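Local coordinates for protein alpha-1,6-mannanase (Bacteroides thetaiotaomicron, PDB 4V1S) that probably hydrolyses alpha-1,6-mannosidic linkages in mannans, as a gut-bacterial member of glycoside hydrolase family 76, at residues Trp82-Leu87 and Tyr372-Ser377; Leu87-Thr92 and Ala380-Met385; Pro197-Thr202 and Ala250-Asp255. All blocks are in the same frame, centred on the assembly; numbering follows the deposited sequence.

Contact 1: residues Trp82-Leu87 and Tyr372-Ser377; sequences WGNIFL and YDLRFS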
loop_
_atom_site.group_PDB
_atom_site.type_symbol
_atom_site.label_atom_id
_atom_site.label_comp_id
_atom_site.label_asym_id
_atom_site.label_seq_id
_atom_site.Cartn_x
_atom_site.Cartn_y
_atom_site.Cartn_z
ATOM N N TRP A 82 6.717 7.719 -0.352
ATOM C CA TRP A 82 6.229 6.367 0.034
ATOM C C TRP A 82 5.987 6.211 1.549
ATOM O O TRP A 82 4.943 5.758 1.965
ATOM C CB TRP A 82 7.248 5.327 -0.450
ATOM C CG TRP A 82 6.786 3.926 -0.451
ATOM C CD1 TRP A 82 5.642 3.414 0.062
ATOM C CD2 TRP A 82 7.532 2.832 -0.957
ATOM N NE1 TRP A 82 5.601 2.044 -0.136
ATOM C CE2 TRP A 82 6.761 1.663 -0.754
ATOM C CE3 TRP A 82 8.788 2.719 -1.557
ATOM C CZ2 TRP A 82 7.205 0.411 -1.128
ATOM C CZ3 TRP A 82 9.208 1.468 -1.972
ATOM C CH2 TRP A 82 8.433 0.333 -1.732
ATOM N N GLY A 83 6.971 6.569 2.384
ATOM C CA GLY A 83 6.812 6.372 3.828
ATOM C C GLY A 83 5.661 7.158 4.403
ATOM O O GLY A 83 5.037 6.734 5.354
ATOM N N ASN A 84 5.380 8.321 3.799
ATOM C CA ASN A 84 4.251 9.123 4.194
ATOM C C ASN A 84 2.922 8.504 3.840
ATOM O O ASN A 84 1.910 8.783 4.491
ATOM C CB ASN A 84 4.315 10.514 3.522
ATOM C CG ASN A 84 5.547 11.284 3.937
ATOM O OD1 ASN A 84 5.581 11.911 4.992
ATOM N ND2 ASN A 84 6.588 11.164 3.157
ATOM N N ILE A 85 2.906 7.659 2.808
ATOM C CA ILE A 85 1.659 6.959 2.425
ATOM C C ILE A 85 1.238 6.001 3.522
ATOM O O ILE A 85 0.044 5.866 3.842
ATOM C CB ILE A 85 1.827 6.251 1.061
ATOM C CG1 ILE A 85 2.189 7.291 -0.036
ATOM C CG2 ILE A 85 0.590 5.467 0.680
ATOM C CD1 ILE A 85 2.506 6.664 -1.383
ATOM N N PHE A 86 2.203 5.327 4.169
ATOM C CA PHE A 86 1.822 4.495 5.294
ATOM C C PHE A 86 1.276 5.300 6.473
ATOM O O PHE A 86 0.387 4.828 7.142
ATOM C CB PHE A 86 2.959 3.617 5.760
ATOM C CG PHE A 86 3.349 2.558 4.759
ATOM C CD1 PHE A 86 2.525 1.477 4.521
ATOM C CD2 PHE A 86 4.619 2.566 4.143
ATOM C CE1 PHE A 86 2.886 0.463 3.649
ATOM C CE2 PHE A 86 4.991 1.552 3.244
ATOM C CZ PHE A 86 4.120 0.508 3.011
ATOM N N LEU A 87 1.778 6.513 6.687
ATOM C CA LEU A 87 1.194 7.346 7.709
ATOM C C LEU A 87 -0.234 7.723 7.308
ATOM O O LEU A 87 -1.142 7.631 8.102
ATOM C CB LEU A 87 2.052 8.611 7.946
ATOM C CG LEU A 87 3.388 8.410 8.611
ATOM C CD1 LEU A 87 4.153 9.711 8.647
ATOM C CD2 LEU A 87 3.185 7.865 10.019
ATOM N N TYR A 372 17.845 3.266 9.319
ATOM C CA TYR A 372 16.417 3.078 9.089
ATOM C C TYR A 372 15.897 4.152 8.151
ATOM O O TYR A 372 16.420 5.263 8.130
ATOM C CB TYR A 372 15.638 3.111 10.418
ATOM C CG TYR A 372 15.973 4.285 11.307
ATOM C CD1 TYR A 372 15.355 5.521 11.139
ATOM C CD2 TYR A 372 16.932 4.169 12.319
ATOM C CE1 TYR A 372 15.674 6.605 11.952
ATOM C CE2 TYR A 372 17.250 5.249 13.127
ATOM C CZ TYR A 372 16.618 6.466 12.937
ATOM O OH TYR A 372 16.939 7.549 13.752
ATOM N N ASP A 373 14.870 3.816 7.363
ATOM C CA ASP A 373 14.127 4.843 6.622
ATOM C C ASP A 373 12.667 4.868 7.067
ATOM O O ASP A 373 12.190 3.965 7.776
ATOM C CB ASP A 373 14.387 4.852 5.077
ATOM C CG ASP A 373 13.772 3.729 4.330
ATOM O OD1 ASP A 373 12.535 3.510 4.482
ATOM O OD2 ASP A 373 14.524 3.131 3.481
ATOM N N LEU A 374 11.997 5.939 6.689
ATOM C CA LEU A 374 10.645 6.214 7.120
ATOM C C LEU A 374 9.686 5.052 6.872
ATOM O O LEU A 374 8.806 4.829 7.666
ATOM C CB LEU A 374 10.135 7.463 6.406
ATOM C CG LEU A 374 8.739 7.984 6.818
ATOM C CD1 LEU A 374 8.717 8.338 8.302
ATOM C CD2 LEU A 374 8.376 9.174 5.936
ATOM N N ARG A 375 9.837 4.328 5.766
ATOM C CA ARG A 375 8.851 3.294 5.512
ATOM C C ARG A 375 8.912 2.137 6.469
ATOM O O ARG A 375 7.887 1.438 6.637
ATOM C CB ARG A 375 8.682 2.857 4.059
ATOM C CG ARG A 375 9.896 2.425 3.444
ATOM C CD ARG A 375 9.960 2.536 1.908
ATOM N NE ARG A 375 11.369 2.217 1.915
ATOM C CZ ARG A 375 12.071 1.536 1.053
ATOM N NH1 ARG A 375 11.558 1.096 -0.079
ATOM N NH2 ARG A 375 13.357 1.328 1.362
ATOM N N PHE A 376 10.067 1.907 7.107
ATOM C CA PHE A 376 10.207 0.675 7.886
ATOM C C PHE A 376 9.246 0.662 9.100
ATOM O O PHE A 376 8.633 -0.361 9.422
ATOM C CB PHE A 376 11.630 0.451 8.395
ATOM C CG PHE A 376 12.718 0.376 7.340
ATOM C CD1 PHE A 376 12.463 0.372 5.966
ATOM C CD2 PHE A 376 14.056 0.275 7.768
ATOM C CE1 PHE A 376 13.497 0.319 5.054
ATOM C CE2 PHE A 376 15.095 0.214 6.853
ATOM C CZ PHE A 376 14.820 0.240 5.487
ATOM N N SER A 377 9.154 1.782 9.815
ATOM C CA SER A 377 8.317 1.818 11.003
ATOM C C SER A 377 6.905 2.264 10.669
ATOM O O SER A 377 5.971 1.875 11.362
ATOM C CB SER A 377 8.894 2.704 12.102
ATOM O OG SER A 377 10.024 2.080 12.695
#

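Contact 2: residues Leu87-Thr92 and Ala380-Met385; sequences LLYTYT and AAYMYM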
loop_
_atom_site.group_PDB
_atom_site.type_symbol
_atom_site.label_atom_id
_atom_site.label_comp_id
_atom_site.label_asym_id
_atom_site.label_seq_id
_atom_site.Cartn_x
_atom_site.Cartn_y
_atom_site.Cartn_z
ATOM N N LEU A 87 1.778 6.513 6.687
ATOM C CA LEU A 87 1.194 7.346 7.709
ATOM C C LEU A 87 -0.234 7.723 7.308
ATOM O O LEU A 87 -1.142 7.631 8.102
ATOM C CB LEU A 87 2.052 8.611 7.946
ATOM C CG LEU A 87 3.388 8.410 8.611
ATOM C CD1 LEU A 87 4.153 9.711 8.647
ATOM C CD2 LEU A 87 3.185 7.865 10.019
ATOM N N LEU A 88 -0.440 8.101 6.046
ATOM C CA LEU A 88 -1.794 8.395 5.568
ATOM C C LEU A 88 -2.739 7.212 5.850
ATOM O O LEU A 88 -3.854 7.385 6.340
ATOM C CB LEU A 88 -1.737 8.672 4.066
ATOM C CG LEU A 88 -3.039 8.939 3.334
ATOM C CD1 LEU A 88 -3.678 10.215 3.853
ATOM C CD2 LEU A 88 -2.808 9.019 1.823
ATOM N N TYR A 89 -2.304 6.009 5.494
ATOM C CA TYR A 89 -3.101 4.791 5.738
ATOM C C TYR A 89 -3.399 4.599 7.245
ATOM O O TYR A 89 -4.484 4.180 7.641
ATOM C CB TYR A 89 -2.348 3.565 5.255
ATOM C CG TYR A 89 -2.150 3.391 3.772
ATOM C CD1 TYR A 89 -2.763 4.217 2.827
ATOM C CD2 TYR A 89 -1.328 2.349 3.303
ATOM C CE1 TYR A 89 -2.510 4.028 1.456
ATOM C CE2 TYR A 89 -1.123 2.121 1.957
ATOM C CZ TYR A 89 -1.734 2.948 1.010
ATOM O OH TYR A 89 -1.547 2.682 -0.356
ATOM N N THR A 90 -2.409 4.913 8.075
ATOM C CA THR A 90 -2.531 4.722 9.518
ATOM C C THR A 90 -3.562 5.661 10.107
ATOM O O THR A 90 -4.481 5.244 10.827
ATOM C CB THR A 90 -1.185 4.932 10.222
ATOM O OG1 THR A 90 -0.257 4.013 9.673
ATOM C CG2 THR A 90 -1.315 4.721 11.692
ATOM N N TYR A 91 -3.442 6.941 9.769
ATOM C CA TYR A 91 -4.379 7.930 10.327
ATOM C C TYR A 91 -5.798 7.689 9.814
ATOM O O TYR A 91 -6.788 7.828 10.550
ATOM C CB TYR A 91 -3.925 9.358 10.021
ATOM C CG TYR A 91 -2.511 9.702 10.435
ATOM C CD1 TYR A 91 -1.992 9.314 11.654
ATOM C CD2 TYR A 91 -1.703 10.478 9.608
ATOM C CE1 TYR A 91 -0.677 9.623 11.988
ATOM C CE2 TYR A 91 -0.418 10.839 9.963
ATOM C CZ TYR A 91 0.087 10.454 11.170
ATOM O OH TYR A 91 1.414 10.808 11.476
ATOM N N THR A 92 -5.905 7.326 8.553
ATOM C CA THR A 92 -7.195 6.966 7.993
ATOM C C THR A 92 -7.852 5.807 8.740
ATOM O O THR A 92 -9.011 5.900 9.137
ATOM C CB THR A 92 -7.053 6.639 6.524
ATOM O OG1 THR A 92 -6.571 7.800 5.828
ATOM C CG2 THR A 92 -8.401 6.165 5.946
ATOM N N ALA A 380 4.725 -0.698 9.972
ATOM C CA ALA A 380 4.382 -1.368 11.229
ATOM C C ALA A 380 3.245 -0.647 11.956
ATOM O O ALA A 380 2.309 -1.270 12.399
ATOM C CB ALA A 380 5.596 -1.502 12.118
ATOM N N ALA A 381 3.320 0.680 12.040
ATOM C CA ALA A 381 2.259 1.447 12.645
ATOM C C ALA A 381 0.927 1.182 11.964
ATOM O O ALA A 381 -0.102 1.019 12.626
ATOM C CB ALA A 381 2.592 2.932 12.616
ATOM N N TYR A 382 0.948 1.126 10.622
ATOM C CA TYR A 382 -0.256 0.862 9.853
ATOM C C TYR A 382 -0.856 -0.511 10.199
ATOM O O TYR A 382 -2.052 -0.621 10.500
ATOM C CB TYR A 382 0.047 1.000 8.368
ATOM C CG TYR A 382 -1.032 0.520 7.433
ATOM C CD1 TYR A 382 -2.338 0.928 7.590
ATOM C CD2 TYR A 382 -0.731 -0.309 6.353
ATOM C CE1 TYR A 382 -3.353 0.485 6.717
ATOM C CE2 TYR A 382 -1.713 -0.769 5.495
ATOM C CZ TYR A 382 -3.029 -0.367 5.660
ATOM O OH TYR A 382 -3.980 -0.848 4.801
ATOM N N MET A 383 -0.007 -1.533 10.253
ATOM C CA MET A 383 -0.470 -2.865 10.658
ATOM C C MET A 383 -1.072 -2.874 12.055
ATOM O O MET A 383 -2.116 -3.497 12.296
ATOM C CB MET A 383 0.653 -3.855 10.583
ATOM C CG MET A 383 1.082 -4.168 9.168
ATOM S SD MET A 383 -0.139 -4.999 8.132
ATOM C CE MET A 383 -0.936 -3.634 7.322
ATOM N N TYR A 384 -0.453 -2.140 12.965
ATOM C CA TYR A 384 -1.006 -2.110 14.326
ATOM C C TYR A 384 -2.377 -1.474 14.373
ATOM O O TYR A 384 -3.240 -1.925 15.121
ATOM C CB TYR A 384 -0.056 -1.439 15.335
ATOM C CG TYR A 384 1.265 -2.123 15.529
ATOM C CD1 TYR A 384 1.377 -3.513 15.514
ATOM C CD2 TYR A 384 2.428 -1.375 15.724
ATOM C CE1 TYR A 384 2.616 -4.126 15.625
ATOM C CE2 TYR A 384 3.679 -1.982 15.928
ATOM C CZ TYR A 384 3.752 -3.367 15.872
ATOM O OH TYR A 384 4.959 -3.984 16.042
ATOM N N MET A 385 -2.579 -0.398 13.616
ATOM C CA MET A 385 -3.860 0.255 13.607
ATOM C C MET A 385 -4.922 -0.655 12.954
ATOM O O MET A 385 -6.080 -0.706 13.398
ATOM C CB MET A 385 -3.784 1.606 12.905
ATOM C CG MET A 385 -5.029 2.454 13.087
ATOM S SD MET A 385 -5.306 3.032 14.740
ATOM C CE MET A 385 -4.367 4.555 14.731
#

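Contact 3: residues Pro197-Thr202 and Ala250-Asp255; sequences PVQKNT and AKMVAD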
loop_
_atom_site.group_PDB
_atom_site.type_symbol
_atom_site.label_atom_id
_atom_site.label_comp_id
_atom_site.label_asym_id
_atom_site.label_seq_id
_atom_site.Cartn_x
_atom_site.Cartn_y
_atom_site.Cartn_z
ATOM N N PRO A 197 15.598 1.117 -17.443
ATOM C CA PRO A 197 15.053 0.915 -18.783
ATOM C C PRO A 197 13.531 1.111 -18.803
ATOM O O PRO A 197 12.849 0.820 -17.811
ATOM C CB PRO A 197 15.437 -0.537 -19.122
ATOM C CG PRO A 197 15.787 -1.184 -17.831
ATOM C CD PRO A 197 16.122 -0.123 -16.836
ATOM N N VAL A 198 13.018 1.601 -19.922
ATOM C CA VAL A 198 11.586 1.843 -20.060
ATOM C C VAL A 198 10.856 0.499 -19.872
ATOM O O VAL A 198 11.169 -0.506 -20.510
ATOM C CB VAL A 198 11.229 2.483 -21.419
ATOM C CG1 VAL A 198 9.724 2.701 -21.547
ATOM C CG2 VAL A 198 11.946 3.810 -21.594
ATOM N N GLN A 199 9.856 0.502 -19.003
ATOM C CA GLN A 199 9.198 -0.730 -18.600
ATOM C C GLN A 199 7.814 -0.445 -18.058
ATOM O O GLN A 199 7.525 0.679 -17.619
ATOM C CB GLN A 199 10.047 -1.467 -17.555
ATOM C CG GLN A 199 10.327 -0.643 -16.307
ATOM C CD GLN A 199 11.353 -1.283 -15.420
ATOM O OE1 GLN A 199 12.578 -1.173 -15.651
ATOM N NE2 GLN A 199 10.875 -1.973 -14.407
ATOM N N LYS A 200 6.979 -1.482 -18.101
ATOM C CA LYS A 200 5.638 -1.471 -17.522
ATOM C C LYS A 200 5.576 -2.527 -16.430
ATOM O O LYS A 200 6.125 -3.610 -16.565
ATOM C CB LYS A 200 4.552 -1.684 -18.597
ATOM C CG LYS A 200 4.529 -0.547 -19.600
ATOM C CD LYS A 200 3.330 -0.623 -20.510
ATOM C CE LYS A 200 3.137 0.677 -21.291
ATOM N NZ LYS A 200 1.811 0.703 -21.979
ATOM N N ASN A 201 4.913 -2.184 -15.337
ATOM C CA ASN A 201 5.141 -2.840 -14.039
ATOM C C ASN A 201 3.839 -3.313 -13.389
ATOM O O ASN A 201 2.811 -2.627 -13.419
ATOM C CB ASN A 201 5.884 -1.868 -13.084
ATOM C CG ASN A 201 7.250 -1.492 -13.606
ATOM O OD1 ASN A 201 8.289 -1.831 -13.006
ATOM N ND2 ASN A 201 7.266 -0.830 -14.746
ATOM N N THR A 202 3.894 -4.516 -12.832
ATOM C CA THR A 202 2.769 -5.082 -12.160
ATOM C C THR A 202 2.244 -4.147 -11.078
ATOM O O THR A 202 1.040 -3.983 -10.970
ATOM C CB THR A 202 3.134 -6.438 -11.544
ATOM O OG1 THR A 202 3.586 -7.304 -12.587
ATOM C CG2 THR A 202 1.929 -7.035 -10.842
ATOM N N ALA A 250 7.785 -6.983 -14.008
ATOM C CA ALA A 250 7.733 -5.952 -15.038
ATOM C C ALA A 250 8.026 -6.550 -16.396
ATOM O O ALA A 250 8.587 -7.642 -16.494
ATOM C CB ALA A 250 8.736 -4.860 -14.734
ATOM N N LYS A 251 7.627 -5.822 -17.430
ATOM C CA LYS A 251 7.909 -6.187 -18.813
ATOM C C LYS A 251 8.628 -5.005 -19.471
ATOM O O LYS A 251 8.180 -3.869 -19.380
ATOM C CB LYS A 251 6.628 -6.546 -19.554
ATOM C CG LYS A 251 6.839 -7.137 -20.929
ATOM C CD LYS A 251 5.536 -7.716 -21.427
ATOM C CE LYS A 251 5.607 -8.239 -22.839
ATOM N NZ LYS A 251 5.934 -9.670 -22.809
ATOM N N MET A 252 9.768 -5.305 -20.100
ATOM C CA MET A 252 10.624 -4.291 -20.721
ATOM C C MET A 252 10.064 -3.881 -22.070
ATOM O O MET A 252 9.664 -4.714 -22.874
ATOM C CB MET A 252 12.045 -4.815 -20.922
ATOM C CG MET A 252 12.735 -5.295 -19.656
ATOM S SD MET A 252 12.872 -4.014 -18.388
ATOM C CE MET A 252 11.821 -4.684 -17.112
ATOM N N VAL A 253 10.021 -2.584 -22.311
ATOM C CA VAL A 253 9.453 -2.082 -23.557
ATOM C C VAL A 253 10.324 -2.393 -24.778
ATOM O O VAL A 253 9.802 -2.691 -25.852
ATOM C CB VAL A 253 9.164 -0.576 -23.434
ATOM C CG1 VAL A 253 8.941 0.072 -24.790
ATOM C CG2 VAL A 253 7.967 -0.359 -22.523
ATOM N N ALA A 254 11.639 -2.374 -24.604
ATOM C CA ALA A 254 12.567 -2.544 -25.725
ATOM C C ALA A 254 12.388 -3.886 -26.423
ATOM O O ALA A 254 12.342 -3.963 -27.655
ATOM C CB ALA A 254 13.997 -2.405 -25.238
ATOM N N ASP A 255 12.290 -4.946 -25.640
ATOM C CA ASP A 255 12.240 -6.292 -26.212
ATOM C C ASP A 255 11.168 -7.210 -25.655
ATOM O O ASP A 255 11.127 -8.395 -25.998
ATOM C CB ASP A 255 13.608 -6.965 -26.048
ATOM C CG ASP A 255 14.010 -7.160 -24.597
ATOM O OD1 ASP A 255 13.276 -6.738 -23.674
ATOM O OD2 ASP A 255 15.098 -7.744 -24.382
HETATM O O HOH W 1 13.143 -1.290 -22.197
#

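Contact 1: residues Trp82-Leu87 and Tyr372-Ser377
R375 turns its CG into the space between its own backbone N and carbonyl carbon (chi1 55°) and then runs extended to NE, while W82, with CG anti to the backbone N, brings its indole up to meet that chain. The two residues sit near the starts of helices 81-97 and 374-394, which is consistent with neighbouring inner helices of the (alpha/alpha)6 barrel of the six-hairpin glycosidases. CD of R375 lies over one face of the indole, displaced toward the rim, and makes a CH-pi contact 3.9 Å from the centroid of the six-membered ring of W82. The guanidinium is not stacked flat: its plane stands 66° from the indole, and W82 CZ3 sits at the guanidinium edge, in its plane, a tight 3.0 Å from R375 NH1. Y314 adds a cation-pi contact to R375 and also meets the W82 ring, whereas W147 packs edge-to-face with that indole.

At the base of the arginine, G83 lets the backbones close to 4.1 Å between G83 CA and R375 CA. L374 fills the adjoining place, its CD2 lying 3.7 Å from G83 C and touching the N84 carboxamide, whose ND2 is held by S79 OG. The G83 carbonyl oxygen is engaged by T378 OG1, one turn along the partner helix. F86 meets the first carbon of the arginine chain, F86 CE2 lying 4.0 Å from R375 CB.

What fixes the arginine is D373, the N-cap residue of helix 374-394. R375 grips this carboxylate side-on in a salt bridge; R375 NH2 lies 3.0 Å from D373 OD2 and uses that oxygen's syn lone pair. D373 OD1 takes two bonds: R375 NE reaches its syn side at 3.1 Å, nearly straight, and through its anti lone pair D373 OD1 also accepts from the backbone N of R375, the bond that caps the helix.

Contact 2: residues Leu87-Thr92 and Ala380-Met385
Y89 and Y382 carry the contact between helices 81-97 and 374-394, which run nearly parallel here, their local axes 8.4 Å apart and inclined by 19°, as expected of adjacent inner helices in an (alpha/alpha)6 barrel. CB of Y89 sits over one face of the Y382 ring, toward its rim, and is 3.7 Å from the Y382 ring centroid in a CH-pi contact. Beyond CB, the Y89 ring turns an edge toward the same tyrosine, forming an edge-to-face pair with centroids 5.2 Å apart and planes at 54°; of the Y89 ring atoms CD2 comes nearest, 3.8 Å from Y382 CE2.

Next to Y89, T90 presses its hydroxyl against the base of Y382, with T90 OG1 3.2 Å from Y382 CA and 3.3 Å from Y382 CB. This is packing: OG1 is hydrogen-bonded to F86 O, one turn back in its own helix. One turn beyond Y382, M385 meets the carbonyl of T90. Its CG, anti to the backbone N, lies 3.6 Å from T90 O, and the bends beyond it bring M385 CE to 4.0 Å from the same oxygen.

Further out, M385 touches C50 of helix 46-61 and W102 of helix 99-114. The outer shell also anchors both rings by their hydroxyls, Y382 OH being hydrogen-bonded to D321 OD2. An alanine at Y382 would probably leave D321 without this hydroxyl partner and open a gap beside the Y89 ring, which would lose its edge-to-face partner. Y89 is held in the same manner, its OH hydrogen-bonded to the backbone oxygen of W147.

Contact 3: residues Pro197-Thr202 and Ala250-Asp255
Two short antiparallel strands, 199-201 and the end of 246-252, pair here in a small sheet at the periphery of the helical barrel. K200 and K251 form the hydrogen-bonded pair, with K200 N 3.0 Å from K251 O and K251 N 2.8 Å from K200 O. Past the strand end the ladder gains a third rung, V253 N to V198 O at 3.0 Å and almost straight. V198 O also accepts from a water, 2.7 Å away, that in turn takes the N-H of A254.

One face carries Q199, N201, A250 and M252. M252 bends at chi2 and chi3 and lies alongside Q199, its CE 3.7 Å from Q199 CB. CB of A250 packs 3.5 Å from N201 OD1, an oxygen that also receives Q199 NE2 at 2.9 Å and is hydrogen-bonded to a bound glycerol, probably from the crystallisation liquor. On the opposite face the lysines diverge: K200 NZ forms a salt bridge with D180, and K251 NZ a hydrogen bond to the carbonyl of G256. Beyond the strands, V198 CG1 packs on V253 CG2, an apolar contact of 3.7 Å.

The register thus rests on backbone bonds, whereas the bond from Q199 to N201 is likely to set the direction of the glutamine amide.

In the fold
Contacts 1 and 2 join the same two helices, 81-97 and 374-394, at successive levels; they share L87, their centres lie 10 Å apart, and F86 O packs against Y382 CB between them. Both are buried, but their chemistry shifts along the pair: contact 1, at the helix starts, sets an arginine-aspartate salt bridge, whose aspartate also caps the helix, against an indole, whereas contact 2, deeper along the helices, relies on tyrosine rings and a threonine packed against the facing backbone. Contact 3 is of another kind, a partly exposed strand pairing held by main-chain bonds and a water. It belongs to the chain between the two helices and lies across the molecule's centre from contact 2, about 13 Å away at the nearest atoms.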